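Local coordinates for probable disease resistance protein At5g66900 (Arabidopsis thaliana, PDB 7L7W) that probably serves as a plant helper immune receptor whose N-terminal RPW8-type four-helix domain, the part described here, is linked to calcium-permeable cation channels and cell death, at residues I28-A31 with K32-K35; T78-R81 with A82-A85; Y95-S98 with E99-K103; I104-I107 with N108-L112. The protein carries 2 engineered substitutions. All coordinates share one frame; numbering follows the deposited sequence. Where two conformers were deposited one is given.

In the fold
From the N terminus, contact 1 (28-35) runs from helix 20-32 into the loop leading to helix 38-60, contact 2 (78-85) is a stretch of helix 70-88, and contacts 3 (95-103) and 4 (104-112) follow one another along helix 97-114. Each is local and closes no long loop; they come in series, without nesting or crossing. The tertiary ties run from contact 2 to helix 97-114: Ala85 O meets Tyr100 OH of contact 3, and Arg81 forms a salt bridge to Asp110 of contact 4, whose centre lies about 10 Å from that of contact 2. Contact 1 touches none of the others, although it packs on helices 38-60 and 70-88.

Contact 1: I28-A31 with K32-K35; sequences IDEA and KKFK
Lys33 reaches back along the chain to Glu30, and every carbon beyond its CA has a neighbour on the way. Lys33 CB lies 3.6 Å from Glu30 O and Lys33 CG 3.5 Å from Asp29 O, so the root of the chain runs past two main-chain carbonyls. CD and CE then draw level with the glutamate, Lys33 CE coming 3.3 Å from Glu30 OE1. At the tip, Lys33 NZ forms a salt bridge with Glu30 OE1 at 2.8 Å, arriving on the syn side but 32° out of the carboxylate plane, and a weak bond to OE2. The lysine is extended beyond CG while Glu30 bends at chi2 (-58°), which lays the two side chains alongside each other. All this happens where helix 20-32 of the four-helix bundle gives way to the loop before helix 38-60. Phe34 N donates to Ala31 O at 3.1 Å, and Phe34 is the centre of an inverse gamma turn with a weak bond from Lys35 N to Lys33 O. The Phe34 ring meets Phe89 edge-to-face and packs on Tyr95 of the second subunit. Just before the turn the helix is still regular, Lys32 N bonding to Ile28 O at 2.9 Å. The extended Lys32 side chain passes beside Ile28, Lys32 CE 3.9 Å from Ile28 CG2, on its way to a salt bridge with Glu49 on helix 38-60.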
loop_
_atom_site.group_PDB
_atom_site.type_symbol
_atom_site.label_atom_id
_atom_site.label_comp_id
_atom_site.label_asym_id
_atom_site.label_seq_id
_atom_site.Cartn_x
_atom_site.Cartn_y
_atom_site.Cartn_z
ATOM N N ILE A 28 17.919 -14.815 7.805
ATOM C CA ILE A 28 17.534 -14.005 8.956
ATOM C C ILE A 28 18.088 -12.598 8.816
ATOM O O ILE A 28 17.359 -11.604 8.979
ATOM C CB ILE A 28 17.992 -14.651 10.273
ATOM C CG1 ILE A 28 17.293 -15.983 10.482
ATOM C CG2 ILE A 28 17.635 -13.756 11.447
ATOM C CD1 ILE A 28 17.861 -16.755 11.674
ATOM N N ASP A 29 19.376 -12.477 8.490
ATOM C CA ASP A 29 19.984 -11.156 8.410
ATOM C C ASP A 29 19.371 -10.325 7.296
ATOM O O ASP A 29 19.323 -9.093 7.401
ATOM C CB ASP A 29 21.493 -11.282 8.216
ATOM C CG ASP A 29 22.161 -12.053 9.343
ATOM O OD1 ASP A 29 21.735 -11.890 10.514
ATOM O OD2 ASP A 29 23.093 -12.835 9.045
ATOM N N GLU A 30 18.895 -10.974 6.230
ATOM C CA GLU A 30 18.215 -10.243 5.168
ATOM C C GLU A 30 16.798 -9.853 5.572
ATOM O O GLU A 30 16.338 -8.763 5.223
ATOM C CB GLU A 30 18.178 -11.048 3.867
ATOM C CG GLU A 30 19.515 -11.186 3.156
ATOM C CD GLU A 30 20.169 -9.863 2.791
ATOM O OE1 GLU A 30 19.468 -8.818 2.676
ATOM O OE2 GLU A 30 21.412 -9.871 2.636
ATOM N N ALA A 31 16.078 -10.732 6.276
ATOM C CA ALA A 31 14.709 -10.396 6.657
ATOM C C ALA A 31 14.686 -9.280 7.683
ATOM O O ALA A 31 13.803 -8.417 7.649
ATOM C CB ALA A 31 13.991 -11.615 7.217
ATOM N N LYS A 32 15.647 -9.288 8.614
ATOM C CA LYS A 32 15.635 -8.312 9.696
ATOM C C LYS A 32 15.673 -6.881 9.157
ATOM O O LYS A 32 15.107 -5.970 9.780
ATOM C CB LYS A 32 16.802 -8.585 10.647
ATOM C CG LYS A 32 16.449 -9.522 11.788
ATOM C CD LYS A 32 17.661 -9.809 12.669
ATOM C CE LYS A 32 17.298 -10.711 13.844
ATOM N NZ LYS A 32 18.501 -11.251 14.537
ATOM N N LYS A 33 16.274 -6.680 7.972
ATOM C CA LYS A 33 16.441 -5.341 7.411
ATOM C C LYS A 33 15.104 -4.629 7.183
ATOM O O LYS A 33 15.052 -3.396 7.220
ATOM C CB LYS A 33 17.228 -5.417 6.098
ATOM C CG LYS A 33 18.686 -5.848 6.241
ATOM C CD LYS A 33 19.408 -5.881 4.895
ATOM C CE LYS A 33 20.702 -6.709 4.954
ATOM N NZ LYS A 33 21.282 -6.929 3.585
ATOM N N PHE A 34 14.016 -5.370 6.950
ATOM C CA PHE A 34 12.712 -4.762 6.646
ATOM C C PHE A 34 11.907 -4.528 7.930
ATOM O O PHE A 34 10.814 -5.074 8.127
ATOM C CB PHE A 34 11.941 -5.640 5.653
ATOM C CG PHE A 34 12.683 -5.887 4.358
ATOM C CD1 PHE A 34 12.956 -4.842 3.483
ATOM C CD2 PHE A 34 13.106 -7.154 4.017
ATOM C CE1 PHE A 34 13.660 -5.069 2.293
ATOM C CE2 PHE A 34 13.806 -7.388 2.823
ATOM C CZ PHE A 34 14.091 -6.350 1.968
ATOM N N LYS A 35 12.467 -3.687 8.811
ATOM C CA LYS A 35 11.865 -3.480 10.127
ATOM C C LYS A 35 10.416 -3.022 10.026
ATOM O O LYS A 35 9.560 -3.487 10.791
ATOM C CB LYS A 35 12.698 -2.488 10.946
ATOM C CG LYS A 35 14.187 -2.644 10.766
ATOM C CD LYS A 35 14.959 -1.394 11.109
ATOM C CE LYS A 35 16.219 -1.810 11.845
ATOM N NZ LYS A 35 16.775 -0.729 12.708
#

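Contact 2: T78-R81 with A82-A85; sequences TIER and ADVA. With NI (nickel (II) ion), chain B.
Residues 78-81 and 82-85 are joined by four successive i to i+4 backbone hydrogen bonds, from Ala82 N to Thr78 O through Ala85 N to Arg81 O, the evidence for unbroken alpha-helix. On one flank of the helix Glu80 and Asp83, three residues apart, grip a nickel ion. Glu80 is bidentate, with OE1 2.2 Å and OE2 2.6 Å from the nickel, whereas Asp83 offers a single oxygen, OD2, at 2.1 Å. The side chains run alongside each other and point the same way, their carboxylate planes turned 70° apart. Two torsions bring them together: Glu80 folds at chi2 (-61°), and Asp83 places CG opposite its backbone N (chi1 -165°). Glu80 OE1 and Asp83 OD2 end up 3.1 Å apart, a closeness of two acceptors explained by the metal they share, whose positive charge would be expected to offset their repulsion. Asp83 OD1 stays off the nickel and has a long, weak ion pair with Arg87. Thr78 OG1 turns back along its own helix to the carbonyls of Glu74 and Leu75. The element is one helix of the RPW8-type bundle, in a stretch predicted to be coiled coil, and its i, i+3 carboxylate pair holds the nickel seen in this crystal. Helix 70-88 packs on two others here: Ile79, Ala82 and Asp83 rest on Leu23 and Val27 of helix 20-32, while Arg81, Ala82 and Ala85 face Ile104, Ile107 and Met111 of helix 97-114.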
loop_
_atom_site.group_PDB
_atom_site.type_symbol
_atom_site.label_atom_id
_atom_site.label_comp_id
_atom_site.label_asym_id
_atom_site.label_seq_id
_atom_site.Cartn_x
_atom_site.Cartn_y
_atom_site.Cartn_z
ATOM N N THR A 78 12.221 -25.521 2.389
ATOM C CA THR A 78 11.494 -24.488 3.116
ATOM C C THR A 78 12.384 -23.281 3.383
ATOM O O THR A 78 11.952 -22.130 3.192
ATOM C CB THR A 78 10.920 -25.055 4.412
ATOM O OG1 THR A 78 11.898 -25.882 5.030
ATOM C CG2 THR A 78 9.762 -25.985 4.093
ATOM N N ILE A 79 13.640 -23.522 3.778
ATOM C CA ILE A 79 14.565 -22.406 3.956
ATOM C C ILE A 79 14.792 -21.691 2.627
ATOM O O ILE A 79 14.952 -20.464 2.588
ATOM C CB ILE A 79 15.880 -22.905 4.575
ATOM C CG1 ILE A 79 15.628 -23.445 5.981
ATOM C CG2 ILE A 79 16.897 -21.794 4.654
ATOM C CD1 ILE A 79 16.822 -24.219 6.588
ATOM N N GLU A 80 14.749 -22.427 1.507
ATOM C CA GLU A 80 14.939 -21.778 0.213
ATOM C C GLU A 80 13.708 -20.994 -0.224
ATOM O O GLU A 80 13.843 -19.970 -0.909
ATOM C CB GLU A 80 15.330 -22.800 -0.843
ATOM C CG GLU A 80 16.836 -22.944 -0.960
ATOM C CD GLU A 80 17.527 -21.650 -1.370
ATOM O OE1 GLU A 80 17.857 -20.842 -0.467
ATOM O OE2 GLU A 80 17.756 -21.451 -2.588
ATOM N N ARG A 81 12.506 -21.428 0.167
ATOM C CA ARG A 81 11.340 -20.575 -0.068
ATOM C C ARG A 81 11.437 -19.279 0.736
ATOM O O ARG A 81 11.138 -18.194 0.218
ATOM C CB ARG A 81 10.063 -21.330 0.267
ATOM C CG ARG A 81 9.758 -22.427 -0.762
ATOM C CD ARG A 81 8.935 -23.541 -0.161
ATOM N NE ARG A 81 7.759 -23.005 0.516
ATOM C CZ ARG A 81 7.121 -23.619 1.511
ATOM N NH1 ARG A 81 7.556 -24.802 1.959
ATOM N NH2 ARG A 81 6.054 -23.041 2.064
ATOM N N ALA A 82 11.875 -19.363 2.001
ATOM C CA ALA A 82 12.090 -18.125 2.747
ATOM C C ALA A 82 13.114 -17.241 2.041
ATOM O O ALA A 82 12.923 -16.025 1.931
ATOM C CB ALA A 82 12.522 -18.412 4.183
ATOM N N ASP A 83 14.195 -17.839 1.536
ATOM C CA ASP A 83 15.239 -17.059 0.875
ATOM C C ASP A 83 14.683 -16.331 -0.344
ATOM O O ASP A 83 14.862 -15.114 -0.497
ATOM C CB ASP A 83 16.398 -17.986 0.492
ATOM C CG ASP A 83 17.681 -17.236 0.141
ATOM O OD1 ASP A 83 17.687 -15.997 0.174
ATOM O OD2 ASP A 83 18.703 -17.899 -0.157
ATOM N N VAL A 84 13.986 -17.060 -1.214
ATOM C CA VAL A 84 13.444 -16.464 -2.431
ATOM C C VAL A 84 12.458 -15.351 -2.097
ATOM O O VAL A 84 12.483 -14.268 -2.710
ATOM C CB VAL A 84 12.795 -17.559 -3.292
ATOM C CG1 VAL A 84 11.868 -16.954 -4.311
ATOM C CG2 VAL A 84 13.875 -18.394 -3.966
ATOM N N ALA A 85 11.573 -15.598 -1.121
ATOM C CA ALA A 85 10.576 -14.601 -0.753
ATOM C C ALA A 85 11.238 -13.336 -0.220
ATOM O O ALA A 85 10.859 -12.212 -0.593
ATOM C CB ALA A 85 9.611 -15.192 0.278
HETATM NI NI NI B . 18.636 -19.190 -1.768
#

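Contact 3: Y95-S98 with E99-K103; sequences YEES and EYTRK. Engineered in segment 95-98: Glu97 (natural residue Lys). Engineered in segment 99-103: Glu99 (natural residue Lys).
Thr101 bonds twice to one carbonyl, Glu97 O: its backbone N lies 2.7 Å away, and its OG1 donates over 3.0 Å from well above the carbonyl plane, 57° out of it. The hydroxyl can do so because chi1 (-60°) sets OG1 beside the backbone N and opposite the carbonyl carbon, facing the preceding turn. The engineered Glu97, a lysine in the natural sequence, runs alongside the threonine, its CG 4.0 Å from Thr101 OG1. One bond earlier, Tyr100 N meets Glu96 O at 2.8 Å; one bond later, Arg102 N donates to Ser98 O at 2.9 Å. Arg102 bends at chi2 (-29°) and curls back, which carries its guanidinium to the serine: Ser98 CB stands over one face, 4.1 Å from the plane and toward the rim. The CB of Glu99, engineered and also lysine in nature, passes 3.3 Å from Glu96 O. Further out, Glu96 OE1 is held by Lys93 N, just before the segment, while Tyr100 reaches through OH to Ala85 O of helix 70-88 and meets the Phe89 ring. Tyr95, Glu96 and Glu99 pack on Ala36 of the third subunit, and Glu97 on Trp94 of the second. The 3-10 segment at 95-96 thus leads into helix 97-114, and the Thr101 hydroxyl makes the bond from Ser or Thr to the i-4 carbonyl that is common in alpha-helices, here in the first turns of one helix of the RPW8-type bundle.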
loop_
_atom_site.group_PDB
_atom_site.type_symbol
_atom_site.label_atom_id
_atom_site.label_comp_id
_atom_site.label_asym_id
_atom_site.label_seq_id
_atom_site.Cartn_x
_atom_site.Cartn_y
_atom_site.Cartn_z
ATOM N N TYR A 95 -0.398 -3.754 -4.055
ATOM C CA TYR A 95 -1.630 -4.525 -4.159
ATOM C C TYR A 95 -1.379 -6.028 -4.089
ATOM O O TYR A 95 -2.339 -6.800 -4.089
ATOM C CB TYR A 95 -2.387 -4.154 -5.448
ATOM C CG TYR A 95 -1.639 -4.441 -6.739
ATOM C CD1 TYR A 95 -1.705 -5.696 -7.337
ATOM C CD2 TYR A 95 -0.874 -3.461 -7.363
ATOM C CE1 TYR A 95 -1.024 -5.975 -8.514
ATOM C CE2 TYR A 95 -0.187 -3.723 -8.544
ATOM C CZ TYR A 95 -0.269 -4.987 -9.112
ATOM O OH TYR A 95 0.404 -5.283 -10.275
ATOM N N GLU A 96 -0.124 -6.457 -4.014
ATOM C CA GLU A 96 0.218 -7.840 -3.705
ATOM C C GLU A 96 0.410 -8.095 -2.204
ATOM O O GLU A 96 0.688 -9.245 -1.820
ATOM C CB GLU A 96 1.481 -8.246 -4.486
ATOM C CG GLU A 96 1.364 -7.984 -5.996
ATOM C CD GLU A 96 2.669 -8.170 -6.793
ATOM O OE1 GLU A 96 3.736 -7.664 -6.374
ATOM O OE2 GLU A 96 2.624 -8.786 -7.880
ATOM N N GLU A 97 0.211 -7.086 -1.342
ATOM C CA GLU A 97 0.503 -7.283 0.081
ATOM C C GLU A 97 -0.155 -8.548 0.640
ATOM O O GLU A 97 0.541 -9.484 1.047
ATOM C CB GLU A 97 0.081 -6.064 0.893
ATOM C CG GLU A 97 -0.053 -6.348 2.384
ATOM C CD GLU A 97 -0.074 -5.077 3.216
ATOM O OE1 GLU A 97 -0.672 -4.050 2.767
ATOM O OE2 GLU A 97 0.519 -5.115 4.319
ATOM N N SER A 98 -1.494 -8.594 0.666
ATOM C CA SER A 98 -2.199 -9.770 1.190
ATOM C C SER A 98 -1.627 -11.052 0.604
ATOM O O SER A 98 -1.264 -11.984 1.333
ATOM C CB SER A 98 -3.695 -9.686 0.886
ATOM O OG SER A 98 -4.165 -8.352 0.963
ATOM N N GLU A 99 -1.488 -11.091 -0.717
ATOM C CA GLU A 99 -0.968 -12.283 -1.369
ATOM C C GLU A 99 0.342 -12.706 -0.734
ATOM O O GLU A 99 0.478 -13.815 -0.193
ATOM C CB GLU A 99 -0.760 -11.987 -2.845
ATOM C CG GLU A 99 -0.720 -13.181 -3.721
ATOM C CD GLU A 99 -0.532 -12.784 -5.164
ATOM O OE1 GLU A 99 0.607 -12.384 -5.513
ATOM O OE2 GLU A 99 -1.531 -12.845 -5.931
ATOM N N TYR A 100 1.307 -11.787 -0.755
ATOM C CA TYR A 100 2.637 -12.107 -0.272
ATOM C C TYR A 100 2.578 -12.473 1.196
ATOM O O TYR A 100 3.216 -13.442 1.629
ATOM C CB TYR A 100 3.559 -10.924 -0.518
ATOM C CG TYR A 100 4.974 -11.062 -0.028
ATOM C CD1 TYR A 100 5.945 -11.670 -0.809
ATOM C CD2 TYR A 100 5.359 -10.526 1.203
ATOM C CE1 TYR A 100 7.256 -11.769 -0.362
ATOM C CE2 TYR A 100 6.655 -10.615 1.649
ATOM C CZ TYR A 100 7.604 -11.233 0.870
ATOM O OH TYR A 100 8.908 -11.325 1.326
ATOM N N THR A 101 1.730 -11.784 1.961
ATOM C CA THR A 101 1.706 -12.087 3.378
ATOM C C THR A 101 1.257 -13.522 3.605
ATOM O O THR A 101 1.893 -14.255 4.373
ATOM C CB THR A 101 0.831 -11.093 4.117
ATOM O OG1 THR A 101 1.374 -9.782 3.923
ATOM C CG2 THR A 101 0.854 -11.390 5.604
ATOM N N ARG A 102 0.238 -13.972 2.858
ATOM C CA ARG A 102 -0.215 -15.355 2.994
ATOM C C ARG A 102 0.934 -16.314 2.720
ATOM O O ARG A 102 1.206 -17.216 3.525
ATOM C CB ARG A 102 -1.401 -15.636 2.059
ATOM C CG ARG A 102 -2.702 -14.898 2.425
ATOM C CD ARG A 102 -2.816 -14.616 3.938
ATOM N NE ARG A 102 -3.764 -13.539 4.253
ATOM C CZ ARG A 102 -3.413 -12.284 4.523
ATOM N NH1 ARG A 102 -2.133 -11.950 4.525
ATOM N NH2 ARG A 102 -4.333 -11.360 4.795
ATOM N N LYS A 103 1.676 -16.072 1.634
ATOM C CA LYS A 103 2.844 -16.891 1.316
ATOM C C LYS A 103 3.831 -16.902 2.488
ATOM O O LYS A 103 4.230 -17.969 2.973
ATOM C CB LYS A 103 3.470 -16.337 0.038
ATOM C CG LYS A 103 4.623 -17.068 -0.592
ATOM C CD LYS A 103 5.008 -16.385 -1.934
ATOM C CE LYS A 103 3.750 -15.887 -2.694
ATOM N NZ LYS A 103 3.854 -15.911 -4.198
#

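Contact 4: I104-I107 with N108-L112; sequences IERI and NKDML
Arg106 and Asp110 form an i to i+4 salt bridge on the more exposed flank of helix 97-114, and Ile107 and Met111, one residue on, repeat the same spacing on the neighbouring, buried flank. The charged pair meets through Arg106 NH1 and Asp110 OD2, 3.1 Å apart. The approach is far from flat: the guanidinium and carboxylate planes stand 79° apart, and Asp110 OD1 lies over one face of the guanidinium, 3.6 Å from Arg106 CZ. Arg106 is extended from CG to NE, and the turn at chi4 (-68°) brings NH1 to the acid, whereas Asp110 sets CG beside its backbone N (chi1 -68°), turning the carboxylate back toward the previous turn. The same OD2 also receives Arg81 of helix 70-88, so two arginines share one carboxylate oxygen, whose negative charge would be expected to ease the nearness of their own charges. On the buried flank Ile107 CG2 and Met111 CE come within 4.3 Å of each other. The extended methionine chain carries its methyl inward, where the side chain packs on Thr47, Met48 and Leu51 of helix 38-60 and on Ala82 of helix 70-88. Beneath both pairs the backbone is regular: Asn108 N, Lys109 N, Asp110 N and Met111 N each bond to the carbonyl four residues back, Asn108 N to Ile104 O at 2.9 Å. A charged pair on the exposed side beside an apolar pair turned to the core is the pattern of an amphipathic helix, the usual unit of a four-helix bundle.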
loop_
_atom_site.group_PDB
_atom_site.type_symbol
_atom_site.label_atom_id
_atom_site.label_comp_id
_atom_site.label_asym_id
_atom_site.label_seq_id
_atom_site.Cartn_x
_atom_site.Cartn_y
_atom_site.Cartn_z
ATOM N N ILE A 104 4.163 -15.719 3.018
ATOM C CA ILE A 104 5.107 -15.648 4.131
ATOM C C ILE A 104 4.577 -16.434 5.317
ATOM O O ILE A 104 5.314 -17.205 5.953
ATOM C CB ILE A 104 5.395 -14.185 4.511
ATOM C CG1 ILE A 104 6.164 -13.517 3.389
ATOM C CG2 ILE A 104 6.238 -14.121 5.747
ATOM C CD1 ILE A 104 7.295 -14.369 2.889
ATOM N N GLU A 105 3.274 -16.305 5.590
ATOM C CA GLU A 105 2.693 -17.017 6.719
ATOM C C GLU A 105 2.839 -18.521 6.536
ATOM O O GLU A 105 3.214 -19.234 7.476
ATOM C CB GLU A 105 1.228 -16.623 6.898
ATOM C CG GLU A 105 1.055 -15.290 7.612
ATOM C CD GLU A 105 -0.383 -14.767 7.568
ATOM O OE1 GLU A 105 -1.192 -15.313 6.777
ATOM O OE2 GLU A 105 -0.697 -13.814 8.329
ATOM N N ARG A 106 2.635 -19.023 5.318
ATOM C CA ARG A 106 2.713 -20.464 5.208
ATOM C C ARG A 106 4.149 -20.937 5.353
ATOM O O ARG A 106 4.392 -21.977 5.982
ATOM C CB ARG A 106 2.084 -20.990 3.925
ATOM C CG ARG A 106 1.480 -22.300 4.311
ATOM C CD ARG A 106 0.473 -22.903 3.388
ATOM N NE ARG A 106 0.334 -24.305 3.775
ATOM C CZ ARG A 106 1.286 -25.233 3.631
ATOM N NH1 ARG A 106 2.463 -24.931 3.081
ATOM N NH2 ARG A 106 1.058 -26.479 4.035
ATOM N N ILE A 107 5.121 -20.152 4.863
ATOM C CA ILE A 107 6.513 -20.513 5.128
ATOM C C ILE A 107 6.720 -20.623 6.625
ATOM O O ILE A 107 7.186 -21.649 7.137
ATOM C CB ILE A 107 7.474 -19.492 4.502
ATOM C CG1 ILE A 107 7.309 -19.483 2.975
ATOM C CG2 ILE A 107 8.908 -19.793 4.925
ATOM C CD1 ILE A 107 8.239 -18.527 2.262
ATOM N N ASN A 108 6.256 -19.602 7.350
ATOM C CA ASN A 108 6.308 -19.584 8.805
ATOM C C ASN A 108 5.740 -20.875 9.376
ATOM O O ASN A 108 6.422 -21.587 10.129
ATOM C CB ASN A 108 5.530 -18.363 9.306
ATOM C CG ASN A 108 5.744 -18.082 10.764
ATOM O OD1 ASN A 108 6.572 -17.244 11.120
ATOM N ND2 ASN A 108 4.974 -18.746 11.622
ATOM N N LYS A 109 4.513 -21.241 8.963
ATOM C CA LYS A 109 3.894 -22.405 9.586
ATOM C C LYS A 109 4.753 -23.639 9.342
ATOM O O LYS A 109 5.048 -24.391 10.281
ATOM C CB LYS A 109 2.456 -22.615 9.087
ATOM C CG LYS A 109 1.783 -23.901 9.646
ATOM C CD LYS A 109 2.265 -24.196 11.106
ATOM C CE LYS A 109 1.807 -25.524 11.711
ATOM N NZ LYS A 109 2.701 -25.855 12.864
ATOM N N ASP A 110 5.254 -23.792 8.114
ATOM C CA ASP A 110 6.038 -24.975 7.788
ATOM C C ASP A 110 7.258 -25.059 8.695
ATOM O O ASP A 110 7.509 -26.100 9.327
ATOM C CB ASP A 110 6.425 -24.941 6.308
ATOM C CG ASP A 110 5.215 -25.118 5.383
ATOM O OD1 ASP A 110 4.089 -25.298 5.903
ATOM O OD2 ASP A 110 5.379 -25.061 4.141
ATOM N N MET A 111 7.964 -23.930 8.858
ATOM C CA MET A 111 9.162 -23.940 9.684
ATOM C C MET A 111 8.818 -24.394 11.091
ATOM O O MET A 111 9.479 -25.284 11.647
ATOM C CB MET A 111 9.813 -22.559 9.694
ATOM C CG MET A 111 10.709 -22.307 8.499
ATOM S SD MET A 111 11.313 -20.613 8.400
ATOM C CE MET A 111 12.471 -20.752 7.034
ATOM N N LEU A 112 7.716 -23.872 11.633
ATOM C CA LEU A 112 7.344 -24.240 12.989
ATOM C C LEU A 112 7.084 -25.737 13.095
ATOM O O LEU A 112 7.581 -26.390 14.023
ATOM C CB LEU A 112 6.128 -23.438 13.442
ATOM C CG LEU A 112 6.476 -21.990 13.794
ATOM C CD1 LEU A 112 5.291 -21.294 14.427
ATOM C CD2 LEU A 112 7.698 -21.903 14.697
#